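Local coordinates for protein aminotransferase (Streptomyces pactum, PDB 4ZM4) that belongs to the class-III aminotransferases, a family of pyridoxal-5'-phosphate-dependent enzymes, and is assembled here from two subunits, at residues S32-A37 against M65-H70; V43-G48 against R53-G58; G90-L95 against A308-G313; A101-L106 against A316-V321. The protein carries 1 engineered substitution. All coordinates share one frame; numbering follows the deposited sequence.

Contact 1. Residues S32-A37 against M65-H70. With P3B ((3E,4R,5R)-4,5-dihydroxy-3-{[(Z)-{3-hydroxy-2-methyl-5-[(phosphonooxy)methyl]pyridin-4(1H)-ylidene}methyl]imino}cyclohex-1-ene-1-carboxylic acid), chain H.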
loop_
_atom_site.group_PDB
_atom_site.type_symbol
_atom_site.label_atom_id
_atom_site.label_comp_id
_atom_site.label_asym_id
_atom_site.label_seq_id
_atom_site.Cartn_x
_atom_site.Cartn_y
_atom_site.Cartn_z
ATOM N N SER B 32 -11.124 -9.064 -1.061
ATOM C CA SER B 32 -12.410 -9.649 -1.473
ATOM C C SER B 32 -12.311 -10.681 -2.619
ATOM O O SER B 32 -13.052 -11.657 -2.603
ATOM C CB SER B 32 -13.441 -8.547 -1.830
ATOM O OG SER B 32 -13.856 -7.831 -0.690
ATOM N N MET B 33 -11.408 -10.476 -3.584
ATOM C CA MET B 33 -11.244 -11.440 -4.674
ATOM C C MET B 33 -10.570 -12.714 -4.173
ATOM O O MET B 33 -11.056 -13.831 -4.432
ATOM C CB MET B 33 -10.395 -10.890 -5.813
ATOM C CG MET B 33 -10.995 -9.723 -6.581
ATOM S SD MET B 33 -10.032 -8.194 -6.322
ATOM C CE MET B 33 -11.000 -7.526 -4.979
ATOM N N ARG B 34 -9.447 -12.555 -3.465
ATOM C CA ARG B 34 -8.654 -13.694 -3.019
ATOM C C ARG B 34 -9.337 -14.521 -1.910
ATOM O O ARG B 34 -8.871 -15.602 -1.562
ATOM C CB ARG B 34 -7.251 -13.255 -2.582
ATOM C CG ARG B 34 -6.407 -12.659 -3.688
ATOM C CD ARG B 34 -4.973 -12.406 -3.251
ATOM N NE ARG B 34 -4.840 -11.227 -2.389
ATOM C CZ ARG B 34 -4.465 -11.220 -1.110
ATOM N NH1 ARG B 34 -4.132 -12.346 -0.476
ATOM N NH2 ARG B 34 -4.409 -10.071 -0.456
ATOM N N ALA B 35 -10.441 -14.022 -1.372
ATOM C CA ALA B 35 -11.252 -14.801 -0.433
ATOM C C ALA B 35 -12.184 -15.788 -1.147
ATOM O O ALA B 35 -12.703 -16.710 -0.508
ATOM C CB ALA B 35 -12.042 -13.878 0.487
ATOM N N ALA B 36 -12.394 -15.602 -2.452
ATOM C CA ALA B 36 -13.157 -16.570 -3.268
ATOM C C ALA B 36 -12.252 -17.489 -4.095
ATOM O O ALA B 36 -12.723 -18.228 -4.966
ATOM C CB ALA B 36 -14.107 -15.808 -4.197
ATOM N N ALA B 37 -10.950 -17.461 -3.809
ATOM C CA ALA B 37 -9.950 -18.146 -4.619
ATOM C C ALA B 37 -9.576 -19.536 -4.092
ATOM O O ALA B 37 -8.720 -20.225 -4.654
ATOM C CB ALA B 37 -8.704 -17.283 -4.706
ATOM N N MET B 65 1.322 -18.839 -7.820
ATOM C CA MET B 65 2.518 -18.178 -7.302
ATOM C C MET B 65 2.325 -16.789 -6.698
ATOM O O MET B 65 3.200 -15.900 -6.837
ATOM C CB MET B 65 3.594 -18.128 -8.406
ATOM C CG MET B 65 4.055 -19.508 -8.864
ATOM S SD MET B 65 4.778 -20.557 -7.583
ATOM C CE MET B 65 6.144 -19.551 -7.005
ATOM N N GLY B 66 1.204 -16.591 -6.011
ATOM C CA GLY B 66 0.981 -15.329 -5.315
ATOM C C GLY B 66 0.820 -14.152 -6.216
ATOM O O GLY B 66 1.134 -13.014 -5.855
ATOM N N TYR B 67 0.339 -14.421 -7.401
ATOM C CA TYR B 67 -0.141 -13.393 -8.318
ATOM C C TYR B 67 0.939 -12.487 -8.982
ATOM O O TYR B 67 0.657 -11.323 -9.297
ATOM C CB TYR B 67 -1.254 -12.571 -7.640
ATOM C CG TYR B 67 -2.445 -13.382 -7.182
ATOM C CD1 TYR B 67 -3.505 -13.660 -8.034
ATOM C CD2 TYR B 67 -2.529 -13.846 -5.892
ATOM C CE1 TYR B 67 -4.623 -14.368 -7.599
ATOM C CE2 TYR B 67 -3.646 -14.546 -5.448
ATOM C CZ TYR B 67 -4.688 -14.818 -6.299
ATOM O OH TYR B 67 -5.781 -15.551 -5.851
ATOM N N GLY B 68 2.123 -13.034 -9.265
ATOM C CA GLY B 68 3.085 -12.378 -10.172
ATOM C C GLY B 68 4.502 -12.009 -9.723
ATOM O O GLY B 68 5.373 -11.841 -10.571
ATOM N N PRO B 69 4.741 -11.836 -8.418
ATOM C CA PRO B 69 6.072 -11.342 -7.979
ATOM C C PRO B 69 7.235 -12.326 -8.085
ATOM O O PRO B 69 8.373 -11.887 -8.189
ATOM C CB PRO B 69 5.880 -10.994 -6.493
ATOM C CG PRO B 69 4.442 -11.163 -6.203
ATOM C CD PRO B 69 3.829 -12.018 -7.285
ATOM N N HIS B 70 6.948 -13.625 -8.109
ATOM C CA HIS B 70 7.958 -14.646 -7.878
ATOM C C HIS B 70 8.460 -15.251 -9.160
ATOM O O HIS B 70 8.084 -16.352 -9.554
ATOM C CB HIS B 70 7.383 -15.690 -6.928
ATOM C CG HIS B 70 6.945 -15.104 -5.624
ATOM N ND1 HIS B 70 5.609 -14.962 -5.272
ATOM C CD2 HIS B 70 7.658 -14.570 -4.613
ATOM C CE1 HIS B 70 5.526 -14.364 -4.100
ATOM N NE2 HIS B 70 6.750 -14.125 -3.672
HETATM O OAH P3B H . -3.031 -2.878 -5.346
HETATM P PBA P3B H . -2.066 -4.022 -5.868
HETATM O OAI P3B H . -2.821 -5.283 -5.573
HETATM O OAC P3B H . -0.711 -4.043 -5.178
HETATM O OAQ P3B H . -2.026 -3.702 -7.509
HETATM C CAM P3B H . -3.210 -3.279 -8.261
HETATM C CAV P3B H . -3.013 -3.671 -9.562
HETATM C CAL P3B H . -2.632 -2.691 -10.467
HETATM N NAP P3B H . -2.380 -3.070 -11.779
HETATM C CAU P3B H . -2.488 -4.382 -12.177
HETATM C CAA P3B H . -2.270 -4.745 -13.480
HETATM C CAW P3B H . -2.887 -5.310 -11.320
HETATM O OAE P3B H . -2.977 -6.580 -11.776
HETATM C CAX P3B H . -3.135 -5.026 -9.976
HETATM C CAJ P3B H . -3.573 -6.060 -9.075
HETATM N NAO P3B H . -3.915 -7.314 -9.524
HETATM C CAT P3B H . -4.445 -8.271 -8.697
HETATM C CAK P3B H . -4.875 -8.066 -7.357
HETATM C CAS P3B H . -5.483 -9.040 -6.572
HETATM C CAR P3B H . -5.838 -8.808 -5.230
HETATM O OAD P3B H . -6.284 -9.705 -4.496
HETATM O OAB P3B H . -5.808 -7.709 -4.732
HETATM C CAN P3B H . -5.503 -10.325 -6.951
HETATM C CAY P3B H . -4.943 -10.712 -8.329
HETATM O OAF P3B H . -5.900 -11.686 -8.789
HETATM C CAZ P3B H . -4.713 -9.525 -9.349
HETATM O OAG P3B H . -3.795 -9.787 -10.474
#
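Arg-34 crosses Tyr-67 at a slant, its aliphatic stem meeting the phenol ring while its guanidinium passes beyond it. The closest approach is Arg-34 CD to Tyr-67 CE2 at 3.3 Å. The two flat groups do not stack: their planes stand 67° apart. At the phenol end, Tyr-67 OH lies 3.7 Å from Arg-34 CG and 3.6 Å from Ala-37 CB, so 32-37 touches this end of the ring through carbon alone. A bend at chi3 (-76°) swings Arg-34 NE round to the bound P3B, whose carboxylate oxygen OAD it reaches at 3.0 Å near the guanidinium plane; the N-H...O angle of 134° shows a bent bond. Tyr-67 turns one face to the cyclohexene part of P3B, with CAN 4.0 Å above the plane of the Tyr-67 ring and offset toward its rim. One terminal nitrogen is anchored across the dimer: Arg-34 NH2 bonds to Gly-309 O and Ala-312 O of the second subunit. All three touching residues are buried. The chemistry therefore divides in two: carbon contact joins the Arg-34 stem to the Tyr-67 ring, and the guanidinium edge supplies a donor for the carboxylate, consistent with a pocket built to receive an anionic group.

Contact 2. Residues V43-G48 against R53-G58; sequences VVRSAG and RDVEDG
A beta hairpin of strands 44-48 and 51-54 is interrupted by a classic bulge, in which Arg-45 and Ser-46 both face Arg-53. The evidence is in the bonds: Arg-53 O accepts from Arg-45 N at 2.7 Å and from Ser-46 N at 3.3 Å, while Arg-53 N returns a bond to Ser-46 O at 2.8 Å. Arg-45 also has the phi/psi expected of the first bulge residue (-104°/-41°). Beyond the bulge, Val-55 N reaches Val-43 O only weakly, although the methyls Val-43 CG1 and Val-55 CG1 meet at 4.0 Å. Arg-45 leaves with CG anti to the backbone N (chi1 164°), and its CD sits 3.5 Å above the centre of the Arg-53 guanidinium. The two guanidinium planes are nearly perpendicular. Asp-57 OD1 is shared by the two charges, in salt bridges with Arg-45 NH1 at 3.1 Å and with Arg-53 NH1 at 2.9 Å, the latter weak as a hydrogen bond. One face of the Arg-45 guanidinium is covered by the backbone of Val-55, and its NE pairs with Glu-98 of the second subunit. A doubly used carbonyl opposite two successive N-H groups is the signature of the classic bulge in antiparallel strands.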
loop_
_atom_site.group_PDB
_atom_site.type_symbol
_atom_site.label_atom_id
_atom_site.label_comp_id
_atom_site.label_asym_id
_atom_site.label_seq_id
_atom_site.Cartn_x
_atom_site.Cartn_y
_atom_site.Cartn_z
ATOM N N VAL B 43 -5.033 -23.756 3.541
ATOM C CA VAL B 43 -4.351 -22.801 4.367
ATOM C C VAL B 43 -2.868 -23.125 4.348
ATOM O O VAL B 43 -2.458 -24.246 4.614
ATOM C CB VAL B 43 -4.861 -22.821 5.827
ATOM C CG1 VAL B 43 -4.147 -21.760 6.646
ATOM C CG2 VAL B 43 -6.354 -22.600 5.881
ATOM N N VAL B 44 -2.046 -22.126 4.072
ATOM C CA VAL B 44 -0.605 -22.351 3.925
ATOM C C VAL B 44 0.091 -22.388 5.269
ATOM O O VAL B 44 -0.262 -21.634 6.176
ATOM C CB VAL B 44 0.056 -21.258 3.042
ATOM C CG1 VAL B 44 1.555 -21.483 2.945
ATOM C CG2 VAL B 44 -0.574 -21.273 1.643
ATOM N N ARG B 45 1.030 -23.308 5.400
ATOM C CA ARG B 45 1.912 -23.400 6.541
ATOM C C ARG B 45 3.319 -22.866 6.179
ATOM O O ARG B 45 3.965 -22.200 6.978
ATOM C CB ARG B 45 2.020 -24.859 6.976
ATOM C CG ARG B 45 3.205 -25.177 7.907
ATOM C CD ARG B 45 2.985 -26.496 8.649
ATOM N NE ARG B 45 1.838 -26.399 9.551
ATOM C CZ ARG B 45 1.268 -27.430 10.183
ATOM N NH1 ARG B 45 1.720 -28.665 9.997
ATOM N NH2 ARG B 45 0.223 -27.234 10.986
ATOM N N SER B 46 3.781 -23.206 4.974
ATOM C CA SER B 46 5.050 -22.730 4.498
ATOM C C SER B 46 5.074 -22.830 2.970
ATOM O O SER B 46 4.218 -23.469 2.354
ATOM C CB SER B 46 6.190 -23.531 5.125
ATOM O OG SER B 46 6.424 -24.782 4.456
ATOM N N ALA B 47 6.099 -22.268 2.369
ATOM C CA ALA B 47 6.252 -22.334 0.941
ATOM C C ALA B 47 7.699 -22.153 0.529
ATOM O O ALA B 47 8.444 -21.422 1.177
ATOM C CB ALA B 47 5.374 -21.279 0.283
ATOM N N GLY B 48 8.083 -22.792 -0.568
ATOM C CA GLY B 48 9.440 -22.678 -1.141
ATOM C C GLY B 48 9.475 -23.214 -2.554
ATOM O O GLY B 48 8.886 -24.246 -2.840
ATOM N N ARG B 53 3.221 -25.876 1.349
ATOM C CA ARG B 53 2.765 -26.885 2.281
ATOM C C ARG B 53 1.594 -26.403 3.104
ATOM O O ARG B 53 1.640 -25.364 3.730
ATOM C CB ARG B 53 3.790 -27.687 3.069
ATOM C CG ARG B 53 4.710 -27.002 4.021
ATOM C CD ARG B 53 4.801 -27.837 5.349
ATOM N NE ARG B 53 5.694 -27.227 6.315
ATOM C CZ ARG B 53 6.070 -27.811 7.450
ATOM N NH1 ARG B 53 5.682 -29.052 7.756
ATOM N NH2 ARG B 53 6.858 -27.145 8.271
ATOM N N ASP B 54 0.545 -27.207 3.012
ATOM C CA ASP B 54 -0.643 -27.234 3.886
ATOM C C ASP B 54 -0.431 -27.258 5.398
ATOM O O ASP B 54 0.621 -27.668 5.891
ATOM C CB ASP B 54 -1.396 -28.560 3.613
ATOM C CG ASP B 54 -2.437 -28.409 2.613
ATOM O OD1 ASP B 54 -2.625 -27.262 2.165
ATOM O OD2 ASP B 54 -3.043 -29.426 2.239
ATOM N N VAL B 55 -1.493 -26.926 6.118
ATOM C CA VAL B 55 -1.573 -27.228 7.541
ATOM C C VAL B 55 -1.798 -28.725 7.819
ATOM O O VAL B 55 -1.659 -29.148 8.957
ATOM C CB VAL B 55 -2.689 -26.416 8.243
ATOM C CG1 VAL B 55 -2.381 -24.943 8.185
ATOM C CG2 VAL B 55 -4.065 -26.700 7.635
ATOM N N GLU B 56 -2.211 -29.497 6.807
ATOM C CA GLU B 56 -2.271 -30.974 6.876
ATOM C C GLU B 56 -0.999 -31.615 6.323
ATOM O O GLU B 56 -0.979 -32.799 6.011
ATOM C CB GLU B 56 -3.477 -31.501 6.086
ATOM C CG GLU B 56 -4.836 -30.973 6.553
ATOM C CD GLU B 56 -5.984 -31.358 5.628
ATOM O OE1 GLU B 56 -5.839 -32.319 4.842
ATOM O OE2 GLU B 56 -7.041 -30.693 5.672
ATOM N N ASP B 57 0.066 -30.824 6.201
ATOM C CA ASP B 57 1.336 -31.245 5.602
ATOM C C ASP B 57 1.265 -31.828 4.166
ATOM O O ASP B 57 2.216 -32.413 3.687
ATOM C CB ASP B 57 2.111 -32.171 6.560
ATOM C CG ASP B 57 2.617 -31.440 7.837
ATOM O OD1 ASP B 57 3.095 -30.274 7.746
ATOM O OD2 ASP B 57 2.567 -32.052 8.938
ATOM N N GLY B 58 0.189 -31.597 3.438
ATOM C CA GLY B 58 0.174 -31.873 1.999
ATOM C C GLY B 58 1.086 -30.948 1.203
ATOM O O GLY B 58 1.269 -29.786 1.587
#

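Contact 3. Residues G90-L95 against A308-G313; sequences GHMTGL and AGVYAG. With PLP (pyridoxal-5'-phosphate), chain G.
The turn that binds the phosphate of a pyridoxal-5'-phosphate at the dimer interface also meets Met-92, whose methyl packs against Val-310 and Tyr-311. Met-92 CE makes the contact almost alone: it lies 3.3 Å from Tyr-311 CD1, 3.5 Å from the carbonyl O of Val-310 and 3.9 Å from Val-310 CG1. Bends at chi2 (-70°) and chi3 (-145°) together place the methyl against the other loop; the Met-92 side chain crosses that of Tyr-311 at about a right angle. Val-310 CG1 lies over the centre of the Tyr-311 ring, 3.8 Å above its plane. Residues 309-312 form a type I beta turn, closed by Ala-312 N to Gly-309 O at 2.9 Å, and this turn presents a backbone donor to the cofactor. Val-310 N bonds to O3P of PLP at 2.8 Å in a nearly straight line (174°). A cofactor site shared by two chains is usual in fold-type I enzymes, and here Gly-123, Thr-124 and Asn-223 of the second subunit also bind this PLP. The phenol oxygen of Tyr-311 is hydrogen-bonded to Ser-278 OG and Arg-279 N of that same second subunit. Next along the chain from Met-92, Thr-93 OG1 accepts from Leu-95 N at 3.2 Å in an ST turn, and it also bonds to His-315, the residue that opens helix 315-329.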
loop_
_atom_site.group_PDB
_atom_site.type_symbol
_atom_site.label_atom_id
_atom_site.label_comp_id
_atom_site.label_asym_id
_atom_site.label_seq_id
_atom_site.Cartn_x
_atom_site.Cartn_y
_atom_site.Cartn_z
ATOM N N GLY B 90 18.480 -0.928 9.801
ATOM C CA GLY B 90 17.470 0.180 9.727
ATOM C C GLY B 90 16.622 -0.001 8.473
ATOM O O GLY B 90 17.137 0.161 7.345
ATOM N N HIS B 91 15.341 -0.356 8.654
ATOM C CA HIS B 91 14.480 -0.666 7.521
ATOM C C HIS B 91 13.520 0.450 7.162
ATOM O O HIS B 91 12.982 0.449 6.064
ATOM C CB HIS B 91 13.717 -1.965 7.711
ATOM C CG HIS B 91 12.846 -2.010 8.926
ATOM N ND1 HIS B 91 13.339 -2.177 10.206
ATOM C CD2 HIS B 91 11.502 -1.956 9.053
ATOM C CE1 HIS B 91 12.340 -2.201 11.067
ATOM N NE2 HIS B 91 11.214 -2.059 10.395
ATOM N N MET B 92 13.363 1.440 8.048
ATOM C CA MET B 92 12.344 2.467 7.876
ATOM C C MET B 92 12.674 3.665 8.758
ATOM O O MET B 92 12.397 3.656 9.934
ATOM C CB MET B 92 10.993 1.872 8.243
ATOM C CG MET B 92 9.803 2.468 7.503
ATOM S SD MET B 92 9.490 4.125 8.048
ATOM C CE MET B 92 7.706 4.195 7.943
ATOM N N THR B 93 13.264 4.695 8.179
ATOM C CA THR B 93 13.516 5.972 8.873
ATOM C C THR B 93 12.763 7.178 8.283
ATOM O O THR B 93 12.680 8.207 8.924
ATOM C CB THR B 93 15.001 6.361 8.788
ATOM O OG1 THR B 93 15.335 6.663 7.413
ATOM C CG2 THR B 93 15.874 5.206 9.339
ATOM N N GLY B 94 12.247 7.048 7.066
ATOM C CA GLY B 94 11.516 8.150 6.425
ATOM C C GLY B 94 12.392 9.180 5.744
ATOM O O GLY B 94 11.894 10.094 5.123
ATOM N N LEU B 95 13.698 8.995 5.853
ATOM C CA LEU B 95 14.703 9.932 5.346
ATOM C C LEU B 95 15.294 9.375 4.066
ATOM O O LEU B 95 15.225 8.176 3.831
ATOM C CB LEU B 95 15.824 10.120 6.404
ATOM C CG LEU B 95 15.363 10.799 7.690
ATOM C CD1 LEU B 95 16.263 10.535 8.866
ATOM C CD2 LEU B 95 15.235 12.298 7.463
ATOM N N ALA B 308 2.448 10.445 -1.692
ATOM C CA ALA B 308 2.730 10.356 -0.259
ATOM C C ALA B 308 2.731 8.919 0.235
ATOM O O ALA B 308 2.586 7.994 -0.562
ATOM C CB ALA B 308 1.713 11.206 0.517
ATOM N N GLY B 309 2.843 8.764 1.560
ATOM C CA GLY B 309 2.780 7.465 2.199
ATOM C C GLY B 309 4.030 7.290 3.032
ATOM O O GLY B 309 5.139 7.267 2.509
ATOM N N VAL B 310 3.838 7.182 4.332
ATOM C CA VAL B 310 4.946 7.169 5.258
ATOM C C VAL B 310 5.936 6.041 4.921
ATOM O O VAL B 310 7.135 6.209 5.119
ATOM C CB VAL B 310 4.422 7.062 6.733
ATOM C CG1 VAL B 310 4.155 5.618 7.118
ATOM C CG2 VAL B 310 5.409 7.661 7.701
ATOM N N TYR B 311 5.429 4.904 4.428
ATOM C CA TYR B 311 6.267 3.727 4.101
ATOM C C TYR B 311 6.838 3.754 2.689
ATOM O O TYR B 311 7.549 2.833 2.282
ATOM C CB TYR B 311 5.444 2.427 4.228
ATOM C CG TYR B 311 4.857 2.127 5.573
ATOM C CD1 TYR B 311 5.679 1.923 6.688
ATOM C CD2 TYR B 311 3.494 2.007 5.742
ATOM C CE1 TYR B 311 5.152 1.663 7.940
ATOM C CE2 TYR B 311 2.956 1.729 6.984
ATOM C CZ TYR B 311 3.782 1.544 8.069
ATOM O OH TYR B 311 3.234 1.262 9.305
ATOM N N ALA B 312 6.461 4.744 1.910
ATOM C CA ALA B 312 6.819 4.728 0.527
ATOM C C ALA B 312 8.337 4.790 0.441
ATOM O O ALA B 312 8.945 5.652 1.036
ATOM C CB ALA B 312 6.155 5.868 -0.229
ATOM N N GLY B 313 8.923 3.879 -0.334
ATOM C CA GLY B 313 10.354 3.904 -0.565
ATOM C C GLY B 313 11.156 3.575 0.695
ATOM O O GLY B 313 12.238 4.066 0.856
HETATM N N1 PLP G . -3.496 8.257 9.426
HETATM C C2 PLP G . -2.731 9.031 10.204
HETATM C C2A PLP G . -3.305 9.427 11.516
HETATM C C3 PLP G . -1.361 9.433 9.792
HETATM O O3 PLP G . -0.589 10.212 10.605
HETATM C C4 PLP G . -0.848 8.962 8.467
HETATM C C4A PLP G . 0.473 9.459 7.976
HETATM O O4A PLP G . 1.005 10.473 8.519
HETATM C C5 PLP G . -1.820 8.105 7.707
HETATM C C6 PLP G . -3.086 7.831 8.229
HETATM C C5A PLP G . -1.550 7.504 6.359
HETATM O O4P PLP G . -0.878 6.220 6.449
HETATM P P PLP G . 0.247 5.976 5.294
HETATM O O1P PLP G . -0.610 6.032 4.006
HETATM O O2P PLP G . 0.854 4.624 5.592
HETATM O O3P PLP G . 1.191 7.157 5.315
#

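Contact 4. Residues A101-L106 against A316-V321; sequences ARAGAL and AALRAV
Ala-103 packs against Leu-318 and Val-321 where helix 98-110 meets helix 315-329, a buried helix-helix contact made wholly of hydrocarbon. The methyl of Ala-103 points at the facing helix and touches two side chains spaced three residues apart: its CB is 4.2 Å from Leu-318 CB and also 4.2 Å from Val-321 CG1. Because alanine ends at CB, the backbones come close, with Ala-103 CA only 5.9 Å from Leu-318 CA. Val-321 holds CG1 anti to its backbone N (chi1 170°), which sets that branch against the methyl. No hydrogen bond spans the pair; each backbone is occupied along its own helix, for example through Leu-106 N to Arg-102 O at 3.0 Å and Val-321 N to Ala-317 O at 3.1 Å. The next shell extends the same seam: Ala-103 also touches Val-322, Leu-318 touches Asp-100, and Leu-106 touches Arg-329. Farther round helix 315-329, Ala-320 packs on Val-83 of helix 77-89. Polar anchoring to that helix comes from Arg-319, whose NH1 forms a salt bridge with Asp-85 OD2 and a hydrogen bond with Gln-86 OE1.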
loop_
_atom_site.group_PDB
_atom_site.type_symbol
_atom_site.label_atom_id
_atom_site.label_comp_id
_atom_site.label_asym_id
_atom_site.label_seq_id
_atom_site.Cartn_x
_atom_site.Cartn_y
_atom_site.Cartn_z
ATOM N N ALA B 101 19.095 5.930 -4.580
ATOM C CA ALA B 101 19.765 6.094 -5.889
ATOM C C ALA B 101 20.014 4.764 -6.627
ATOM O O ALA B 101 19.925 4.700 -7.862
ATOM C CB ALA B 101 21.080 6.873 -5.740
ATOM N N ARG B 102 20.340 3.726 -5.874
ATOM C CA ARG B 102 20.616 2.407 -6.471
ATOM C C ARG B 102 19.323 1.776 -7.004
ATOM O O ARG B 102 19.308 1.273 -8.124
ATOM C CB ARG B 102 21.295 1.484 -5.476
ATOM C CG ARG B 102 22.595 2.013 -4.895
ATOM C CD ARG B 102 23.758 1.030 -5.142
ATOM N NE ARG B 102 23.743 0.473 -6.503
ATOM C CZ ARG B 102 23.469 -0.794 -6.894
ATOM N NH1 ARG B 102 23.198 -1.776 -6.034
ATOM N NH2 ARG B 102 23.475 -1.073 -8.196
ATOM N N ALA B 103 18.240 1.864 -6.235
ATOM C CA ALA B 103 16.941 1.390 -6.730
ATOM C C ALA B 103 16.511 2.153 -7.960
ATOM O O ALA B 103 16.167 1.562 -8.979
ATOM C CB ALA B 103 15.892 1.488 -5.655
ATOM N N GLY B 104 16.572 3.478 -7.892
ATOM C CA GLY B 104 16.177 4.316 -9.015
ATOM C C GLY B 104 16.988 3.987 -10.251
ATOM O O GLY B 104 16.425 3.808 -11.339
ATOM N N ALA B 105 18.307 3.871 -10.089
ATOM C CA ALA B 105 19.227 3.650 -11.244
ATOM C C ALA B 105 19.012 2.299 -11.893
ATOM O O ALA B 105 18.967 2.190 -13.130
ATOM C CB ALA B 105 20.675 3.806 -10.819
ATOM N N LEU B 106 18.827 1.263 -11.082
ATOM C CA LEU B 106 18.435 -0.042 -11.631
ATOM C C LEU B 106 17.159 -0.010 -12.467
ATOM O O LEU B 106 17.096 -0.613 -13.535
ATOM C CB LEU B 106 18.339 -1.093 -10.514
ATOM C CG LEU B 106 19.736 -1.642 -10.203
ATOM C CD1 LEU B 106 19.826 -2.302 -8.831
ATOM C CD2 LEU B 106 20.154 -2.606 -11.309
ATOM N N ALA B 316 13.914 -1.314 3.560
ATOM C CA ALA B 316 13.680 -2.731 3.254
ATOM C C ALA B 316 13.109 -2.930 1.858
ATOM O O ALA B 316 13.651 -3.720 1.078
ATOM C CB ALA B 316 12.757 -3.371 4.272
ATOM N N ALA B 317 12.059 -2.191 1.516
ATOM C CA ALA B 317 11.465 -2.283 0.178
ATOM C C ALA B 317 12.478 -1.997 -0.936
ATOM O O ALA B 317 12.554 -2.744 -1.918
ATOM C CB ALA B 317 10.282 -1.321 0.032
ATOM N N LEU B 318 13.257 -0.939 -0.790
ATOM C CA LEU B 318 14.263 -0.602 -1.807
ATOM C C LEU B 318 15.477 -1.556 -1.807
ATOM O O LEU B 318 16.045 -1.840 -2.865
ATOM C CB LEU B 318 14.686 0.866 -1.698
ATOM C CG LEU B 318 13.514 1.838 -1.869
ATOM C CD1 LEU B 318 14.030 3.254 -2.125
ATOM C CD2 LEU B 318 12.564 1.424 -2.993
ATOM N N ARG B 319 15.812 -2.135 -0.665
ATOM C CA ARG B 319 16.782 -3.238 -0.664
ATOM C C ARG B 319 16.263 -4.412 -1.510
ATOM O O ARG B 319 17.014 -5.042 -2.274
ATOM C CB ARG B 319 17.091 -3.675 0.776
ATOM C CG ARG B 319 18.289 -4.607 0.914
ATOM C CD ARG B 319 19.613 -3.923 0.578
ATOM N NE ARG B 319 20.707 -4.875 0.635
ATOM C CZ ARG B 319 21.378 -5.193 1.733
ATOM N NH1 ARG B 319 21.117 -4.619 2.895
ATOM N NH2 ARG B 319 22.325 -6.097 1.671
ATOM N N ALA B 320 14.973 -4.732 -1.369
ATOM C CA ALA B 320 14.388 -5.805 -2.160
ATOM C C ALA B 320 14.451 -5.478 -3.668
ATOM O O ALA B 320 14.714 -6.352 -4.471
ATOM C CB ALA B 320 12.952 -6.076 -1.719
ATOM N N VAL B 321 14.193 -4.224 -4.037
ATOM C CA VAL B 321 14.237 -3.839 -5.444
ATOM C C VAL B 321 15.662 -4.001 -5.939
ATOM O O VAL B 321 15.885 -4.570 -7.008
ATOM C CB VAL B 321 13.733 -2.390 -5.688
ATOM C CG1 VAL B 321 14.003 -1.916 -7.102
ATOM C CG2 VAL B 321 12.237 -2.280 -5.406
#

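In the fold
Contacts 1, 3 and 4 are buried, whereas contact 2 is only partly so. Contacts 3 and 4 adjoin, with centres 13 Å apart: the two interleave in sequence, and His-91 O lies 3.2 Å from Ala-316 N, a probable hydrogen bond tying the 90-95 loop to helix 315-329. Contact 1 is 26 Å from contact 3 between centres within one chain, yet the dimer brings them together, since Arg-34 bonds to Gly-309 O of the second subunit. Chemistry follows place: ligand-binding loops combine carbon packing with polar donors in contacts 1 and 3, the helix pair of contact 4 is purely apolar, and the hairpin of contact 2 relies on backbone bonds and salt bridges.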